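Local coordinates for hypothetical protein PG0816 (PDB 2APL) that is of unknown function, being an all-alpha member of the DUF1896 family from Porphyromonas gingivalis, at residues K6-L9 / S10-R13; F33-A36 / R37-A41; E40-T43 / A44-A48. All blocks are in the same frame, centred on the assembly; numbering follows the deposited sequence.

Interaction 1 of 3, residues K6-L9 / S10-R13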
loop_
_atom_site.group_PDB
_atom_site.type_symbol
_atom_site.label_atom_id
_atom_site.label_comp_id
_atom_site.label_asym_id
_atom_site.label_seq_id
_atom_site.Cartn_x
_atom_site.Cartn_y
_atom_site.Cartn_z
ATOM N N LYS A 6 6.086 -24.381 -8.642
ATOM C CA LYS A 6 5.557 -24.393 -7.289
ATOM C C LYS A 6 6.440 -23.528 -6.347
ATOM O O LYS A 6 5.926 -22.804 -5.483
ATOM C CB LYS A 6 5.469 -25.834 -6.776
ATOM C CG LYS A 6 4.877 -25.970 -5.339
ATOM C CD LYS A 6 5.273 -27.343 -4.726
ATOM C CE LYS A 6 4.102 -28.112 -4.081
ATOM N NZ LYS A 6 3.509 -27.444 -2.902
ATOM N N LYS A 7 7.757 -23.652 -6.483
ATOM C CA LYS A 7 8.696 -22.937 -5.632
ATOM C C LYS A 7 8.558 -21.448 -5.902
ATOM O O LYS A 7 8.507 -20.643 -4.981
ATOM C CB LYS A 7 10.127 -23.373 -5.961
ATOM C CG LYS A 7 11.168 -22.654 -5.142
ATOM C CD LYS A 7 12.544 -23.331 -5.146
ATOM C CE LYS A 7 13.483 -22.644 -6.158
ATOM N NZ LYS A 7 13.714 -21.162 -5.890
ATOM N N GLU A 8 8.519 -21.090 -7.190
ATOM C CA GLU A 8 8.410 -19.683 -7.567
ATOM C C GLU A 8 7.092 -19.125 -7.160
ATOM O O GLU A 8 7.029 -17.966 -6.765
ATOM C CB GLU A 8 8.616 -19.442 -9.100
ATOM C CG GLU A 8 10.052 -19.681 -9.532
ATOM C CD GLU A 8 11.026 -18.686 -8.896
ATOM O OE1 GLU A 8 10.686 -17.485 -8.739
ATOM O OE2 GLU A 8 12.133 -19.100 -8.547
ATOM N N LEU A 9 6.025 -19.905 -7.334
ATOM C CA LEU A 9 4.713 -19.378 -6.973
ATOM C C LEU A 9 4.668 -19.045 -5.455
ATOM O O LEU A 9 4.175 -17.987 -5.032
ATOM C CB LEU A 9 3.589 -20.354 -7.375
ATOM C CG LEU A 9 2.184 -19.944 -6.898
ATOM C CD1 LEU A 9 1.727 -18.642 -7.614
ATOM C CD2 LEU A 9 1.178 -21.093 -7.210
ATOM N N SER A 10 5.173 -19.969 -4.639
ATOM C CA SER A 10 5.213 -19.756 -3.200
ATOM C C SER A 10 6.068 -18.532 -2.841
ATOM O O SER A 10 5.764 -17.821 -1.910
ATOM C CB SER A 10 5.721 -21.018 -2.465
ATOM O OG SER A 10 4.754 -22.062 -2.610
ATOM N N HIS A 11 7.140 -18.299 -3.594
ATOM C CA HIS A 11 8.024 -17.163 -3.364
ATOM C C HIS A 11 7.244 -15.852 -3.646
ATOM O O HIS A 11 7.240 -14.935 -2.827
ATOM C CB HIS A 11 9.261 -17.312 -4.287
ATOM C CG HIS A 11 10.135 -16.094 -4.310
ATOM N ND1 HIS A 11 10.777 -15.619 -3.185
ATOM C CD2 HIS A 11 10.442 -15.236 -5.313
ATOM C CE1 HIS A 11 11.486 -14.552 -3.507
ATOM N NE2 HIS A 11 11.285 -14.286 -4.786
ATOM N N PHE A 12 6.549 -15.789 -4.785
ATOM C CA PHE A 12 5.810 -14.573 -5.135
ATOM C C PHE A 12 4.656 -14.372 -4.151
ATOM O O PHE A 12 4.413 -13.250 -3.736
ATOM C CB PHE A 12 5.267 -14.625 -6.577
ATOM C CG PHE A 12 6.360 -14.656 -7.617
ATOM C CD1 PHE A 12 7.396 -13.696 -7.586
ATOM C CD2 PHE A 12 6.365 -15.645 -8.630
ATOM C CE1 PHE A 12 8.423 -13.727 -8.554
ATOM C CE2 PHE A 12 7.405 -15.709 -9.584
ATOM C CZ PHE A 12 8.427 -14.759 -9.548
ATOM N N ARG A 13 3.926 -15.435 -3.827
ATOM C CA ARG A 13 2.874 -15.327 -2.805
ATOM C C ARG A 13 3.359 -14.779 -1.446
ATOM O O ARG A 13 2.760 -13.853 -0.922
ATOM C CB ARG A 13 2.101 -16.639 -2.604
ATOM C CG ARG A 13 0.928 -16.441 -1.590
ATOM C CD ARG A 13 -0.029 -17.659 -1.518
ATOM N NE ARG A 13 -1.174 -17.250 -0.714
ATOM C CZ ARG A 13 -2.422 -17.209 -1.170
ATOM N NH1 ARG A 13 -2.685 -17.635 -2.398
ATOM N NH2 ARG A 13 -3.406 -16.786 -0.373
#
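Glu-8 and Phe-12, one helical turn apart, make the main side-chain contact here. The carboxylate oxygen OE1 of Glu-8 lies 3.6 Å from CZ of the Phe-12 ring, with the carboxylate and ring planes 61° apart, so the two flat groups meet aslant rather than stacking. Two bends put the acid there: CG stands beside the backbone N (chi1 -70°) and the chain folds again at chi2 (-65°), which curls the carboxylate along the helix instead of letting it run out. Closer to the backbone, CD2 of Phe-12 comes to 3.1 Å from the carbonyl oxygen of Glu-8, the same oxygen that takes the backbone N-H of Phe-12 at 3.0 Å.

On the other flank, Ser-10 folds its hydroxyl back onto the preceding turn. The carbonyl oxygen of Lys-6 is gripped twice by this residue, by N at 3.1 Å and by OG at 3.2 Å, and the two donors arrive from opposite faces of the carbonyl plane. Such a serine hydroxyl, bonded to the carbonyl four residues back, is a familiar feature of alpha-helices, and helix 3-23 carries it near its start. Regular i to i+4 bonds complete the turn, among them Arg-13 N to Leu-9 O at 2.8 Å.

Outside the turn, helix 31-51 supplies Leu-42 and Tyr-45 against Glu-8, while helix 55-67 brings Glu-59 and Ala-62 against Phe-12. OE2 of Glu-59 lies close to OE1 of Glu-8, a proximity of like charges that may raise the pKa of one of them; Lys-7 NZ offers Glu-8 OE2 a long salt bridge of 3.7 Å. Arg-13 extends away from this turn, its guanidinium engaged by Glu-17, Asn-31 and Thr-35.

Interaction 2 of 3, residues F33-A36 / R37-A41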
loop_
_atom_site.group_PDB
_atom_site.type_symbol
_atom_site.label_atom_id
_atom_site.label_comp_id
_atom_site.label_asym_id
_atom_site.label_seq_id
_atom_site.Cartn_x
_atom_site.Cartn_y
_atom_site.Cartn_z
ATOM N N PHE A 33 -7.448 -11.758 -4.203
ATOM C CA PHE A 33 -6.499 -10.922 -4.881
ATOM C C PHE A 33 -5.108 -11.559 -4.836
ATOM O O PHE A 33 -4.400 -11.592 -5.835
ATOM C CB PHE A 33 -6.417 -9.562 -4.202
ATOM C CG PHE A 33 -5.319 -8.688 -4.764
ATOM C CD1 PHE A 33 -5.426 -8.199 -6.088
ATOM C CD2 PHE A 33 -4.184 -8.357 -3.962
ATOM C CE1 PHE A 33 -4.416 -7.392 -6.623
ATOM C CE2 PHE A 33 -3.153 -7.548 -4.485
ATOM C CZ PHE A 33 -3.277 -7.049 -5.810
ATOM N N ILE A 34 -4.712 -11.996 -3.640
ATOM C CA ILE A 34 -3.392 -12.613 -3.449
ATOM C C ILE A 34 -3.161 -13.803 -4.369
ATOM O O ILE A 34 -2.121 -13.888 -5.073
ATOM C CB ILE A 34 -3.187 -12.968 -1.953
ATOM C CG1 ILE A 34 -3.013 -11.671 -1.138
ATOM C CG2 ILE A 34 -1.936 -13.890 -1.737
ATOM C CD1 ILE A 34 -3.388 -11.830 0.385
ATOM N N THR A 35 -4.160 -14.684 -4.443
ATOM C CA THR A 35 -4.100 -15.845 -5.382
ATOM C C THR A 35 -3.941 -15.350 -6.826
ATOM O O THR A 35 -3.027 -15.778 -7.571
ATOM C CB THR A 35 -5.371 -16.682 -5.240
ATOM O OG1 THR A 35 -5.483 -17.087 -3.867
ATOM C CG2 THR A 35 -5.346 -17.923 -6.155
ATOM N N ALA A 36 -4.818 -14.434 -7.213
ATOM C CA ALA A 36 -4.838 -13.993 -8.601
ATOM C C ALA A 36 -3.568 -13.226 -8.979
ATOM O O ALA A 36 -3.013 -13.453 -10.043
ATOM C CB ALA A 36 -6.023 -13.199 -8.847
ATOM N N ARG A 37 -3.110 -12.329 -8.109
ATOM C CA ARG A 37 -1.905 -11.575 -8.383
ATOM C C ARG A 37 -0.606 -12.456 -8.340
ATOM O O ARG A 37 0.279 -12.316 -9.199
ATOM C CB ARG A 37 -1.808 -10.387 -7.410
ATOM C CG ARG A 37 -0.602 -9.481 -7.618
ATOM C CD ARG A 37 -0.618 -8.906 -9.043
ATOM N NE ARG A 37 -1.685 -7.958 -9.323
ATOM C CZ ARG A 37 -1.615 -6.652 -9.095
ATOM N NH1 ARG A 37 -0.553 -6.114 -8.486
ATOM N NH2 ARG A 37 -2.629 -5.881 -9.468
ATOM N N SER A 38 -0.526 -13.378 -7.399
ATOM C CA SER A 38 0.580 -14.331 -7.372
ATOM C C SER A 38 0.659 -15.208 -8.662
ATOM O O SER A 38 1.755 -15.450 -9.167
ATOM C CB SER A 38 0.510 -15.184 -6.104
ATOM O OG SER A 38 0.590 -14.306 -4.963
ATOM N N ASP A 39 -0.499 -15.705 -9.125
ATOM C CA ASP A 39 -0.648 -16.406 -10.396
ATOM C C ASP A 39 -0.163 -15.557 -11.586
ATOM O O ASP A 39 0.575 -16.065 -12.443
ATOM C CB ASP A 39 -2.127 -16.771 -10.653
ATOM C CG ASP A 39 -2.591 -18.013 -9.886
ATOM O OD1 ASP A 39 -1.768 -18.602 -9.156
ATOM O OD2 ASP A 39 -3.798 -18.422 -10.028
ATOM N N GLU A 40 -0.565 -14.276 -11.636
ATOM C CA GLU A 40 -0.058 -13.379 -12.666
ATOM C C GLU A 40 1.460 -13.216 -12.676
ATOM O O GLU A 40 2.062 -13.123 -13.776
ATOM C CB GLU A 40 -0.655 -11.951 -12.580
ATOM C CG GLU A 40 -2.113 -11.858 -12.713
ATOM C CD GLU A 40 -2.621 -10.439 -12.474
ATOM O OE1 GLU A 40 -1.922 -9.406 -12.821
ATOM O OE2 GLU A 40 -3.762 -10.377 -11.958
ATOM N N ALA A 41 2.056 -13.024 -11.486
ATOM C CA ALA A 41 3.505 -12.895 -11.382
ATOM C C ALA A 41 4.226 -14.172 -11.876
ATOM O O ALA A 41 5.206 -14.110 -12.628
ATOM C CB ALA A 41 3.930 -12.592 -9.915
#
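The packing of Phe-33 against Arg-37 is a local i to i+4 contact in the first half of helix 31-51, beside Leu-70 of a loop and Leu-16 of helix 3-23. Both side chains leave the helix with CG anti to the backbone N (chi1 173° and -178°) and run side by side. Arg-37 CB sits over one ring face, 4.1 Å from the centroid of Phe-33, as a CH-pi contact. Bends at chi2 and chi3 then carry the guanidinium round to the ring edge, where Phe-33 CZ lies 3.7 Å from Arg-37 CZ, over the centre of the guanidinium face. With the two planes 67° apart, this is no parallel stack. NH1 is held by the carbonyl oxygens of Leu-66 and Gln-68.

A quarter-turn round the helix, Ser-38 OG bonds to Ile-34 O at 2.7 Å, and Ser-38 N reaches the same oxygen at 2.9 Å from the opposite face of its plane. Thr-35 OG1 similarly bonds Asn-31 O. The i to i+4 spacing puts Phe-33 and Arg-37 on one flank, and a serine or threonine hydroxyl bonded to the carbonyl four residues back is a common feature of the alpha-helix.

Interaction 3 of 3, residues E40-T43 / A44-A48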
loop_
_atom_site.group_PDB
_atom_site.type_symbol
_atom_site.label_atom_id
_atom_site.label_comp_id
_atom_site.label_asym_id
_atom_site.label_seq_id
_atom_site.Cartn_x
_atom_site.Cartn_y
_atom_site.Cartn_z
ATOM N N GLU A 40 -0.565 -14.276 -11.636
ATOM C CA GLU A 40 -0.058 -13.379 -12.666
ATOM C C GLU A 40 1.460 -13.216 -12.676
ATOM O O GLU A 40 2.062 -13.123 -13.776
ATOM C CB GLU A 40 -0.655 -11.951 -12.580
ATOM C CG GLU A 40 -2.113 -11.858 -12.713
ATOM C CD GLU A 40 -2.621 -10.439 -12.474
ATOM O OE1 GLU A 40 -1.922 -9.406 -12.821
ATOM O OE2 GLU A 40 -3.762 -10.377 -11.958
ATOM N N ALA A 41 2.056 -13.024 -11.486
ATOM C CA ALA A 41 3.505 -12.895 -11.382
ATOM C C ALA A 41 4.226 -14.172 -11.876
ATOM O O ALA A 41 5.206 -14.110 -12.628
ATOM C CB ALA A 41 3.930 -12.592 -9.915
ATOM N N LEU A 42 3.728 -15.325 -11.451
ATOM C CA LEU A 42 4.216 -16.586 -11.986
ATOM C C LEU A 42 4.190 -16.720 -13.510
ATOM O O LEU A 42 5.188 -17.124 -14.103
ATOM C CB LEU A 42 3.546 -17.782 -11.325
ATOM C CG LEU A 42 4.085 -19.111 -11.872
ATOM C CD1 LEU A 42 5.444 -19.480 -11.277
ATOM C CD2 LEU A 42 3.029 -20.189 -11.651
ATOM N N THR A 43 3.074 -16.392 -14.145
ATOM C CA THR A 43 2.987 -16.365 -15.600
ATOM C C THR A 43 4.039 -15.456 -16.217
ATOM O O THR A 43 4.620 -15.815 -17.266
ATOM C CB THR A 43 1.544 -15.905 -16.051
ATOM O OG1 THR A 43 0.605 -16.841 -15.510
ATOM C CG2 THR A 43 1.382 -15.817 -17.571
ATOM N N ALA A 44 4.242 -14.264 -15.631
ATOM C CA ALA A 44 5.268 -13.334 -16.122
ATOM C C ALA A 44 6.679 -13.963 -16.024
ATOM O O ALA A 44 7.497 -13.845 -16.945
ATOM C CB ALA A 44 5.225 -12.002 -15.353
ATOM N N TYR A 45 6.937 -14.601 -14.902
ATOM C CA TYR A 45 8.193 -15.317 -14.674
ATOM C C TYR A 45 8.408 -16.454 -15.703
ATOM O O TYR A 45 9.429 -16.509 -16.395
ATOM C CB TYR A 45 8.245 -15.875 -13.247
ATOM C CG TYR A 45 9.498 -16.709 -12.992
ATOM C CD1 TYR A 45 10.662 -16.124 -12.527
ATOM C CD2 TYR A 45 9.517 -18.055 -13.271
ATOM C CE1 TYR A 45 11.844 -16.902 -12.376
ATOM C CE2 TYR A 45 10.678 -18.822 -13.134
ATOM C CZ TYR A 45 11.824 -18.229 -12.662
ATOM O OH TYR A 45 12.967 -18.988 -12.466
ATOM N N CYS A 46 7.418 -17.333 -15.818
ATOM C CA CYS A 46 7.502 -18.459 -16.751
ATOM C C CYS A 46 7.625 -17.963 -18.219
ATOM O O CYS A 46 8.448 -18.476 -19.001
ATOM C CB CYS A 46 6.306 -19.374 -16.559
ATOM S SG CYS A 46 6.281 -20.159 -14.999
ATOM N N ASP A 47 6.880 -16.910 -18.574
ATOM C CA ASP A 47 7.018 -16.295 -19.907
ATOM C C ASP A 47 8.419 -15.793 -20.159
ATOM O O ASP A 47 9.004 -16.044 -21.226
ATOM C CB ASP A 47 6.034 -15.124 -20.148
ATOM C CG ASP A 47 4.585 -15.580 -20.378
ATOM O OD1 ASP A 47 4.334 -16.808 -20.489
ATOM O OD2 ASP A 47 3.697 -14.681 -20.437
ATOM N N ALA A 48 8.957 -15.043 -19.201
ATOM C CA ALA A 48 10.291 -14.470 -19.353
ATOM C C ALA A 48 11.348 -15.566 -19.560
ATOM O O ALA A 48 12.144 -15.506 -20.518
ATOM C CB ALA A 48 10.651 -13.602 -18.166
#
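In the second half of helix 31-51, an amphipathic alpha-helix packed against helices 3-23 and 55-67, residues spaced by four meet along the helix surface. Leu-42 and Cys-46 form the apolar pair: the methyl CD1 of Leu-42 approaches SG of Cys-46 at 3.9 Å, and CG of the leucine stands hardly farther off at 4.0 Å. The cysteine keeps its sulfur beside its own backbone N (chi1 -66°), which folds it back toward the preceding turn, so that SG also lies 3.3 Å from Leu-42 O. That oxygen takes the backbone N-H of Cys-46 at 2.8 Å in a bond of 174°, nearly straight.

On the exposed side, Thr-43 and Asp-47 lie alongside one another and point the same way. The methyl CG2 of Thr-43, rather than its hydroxyl, faces the acid, 3.9 Å from OD2 of Asp-47. Thr-43 OG1 turns back instead to bond to Asp-39 O, which fixes the rotation of the side chain and leaves the methyl toward Asp-47.

Tyr-45 departs from the turn. Its CG is anti to the backbone N (chi1 176°), which sends the ring away from residues 40-43 and into the groove between neighbouring helices, where it meets Phe-12 of helix 3-23 and Ala-58 of helix 55-67. The buried phenol is held at its far end by a hydrogen bond between OH and His-55 ND1. Two alanines also face helix 55-67: Ala-41 touches Leu-66, and Ala-48 touches Ala-58 and Met-61. At the root of the tyrosine, CB rests 3.4 Å from Leu-42 O, while its backbone N bonds to Ala-41 O at 2.9 Å.

Interaction 1 lies on helix 3-23 and comes first along the chain; interactions 2 and 3 follow on helix 31-51, interaction 3 beginning on the stretch where interaction 2 ends, with Glu-40 and Ala-41 shared. Their centres are about 10 to 11 Å apart, on the same side of the chain's centre. The two helices meet directly: residues 9-13 of interaction 1 pack on residues 34-38 of interaction 2, Leu-9 reaching Ser-38, whereas residues 8-12 pack on residues 42-45 of interaction 3. Residues 6-13 thus face both halves of the 33-48 span, and helices 3-23, 31-51 and 55-67 pack together as an N-terminal helical bundle.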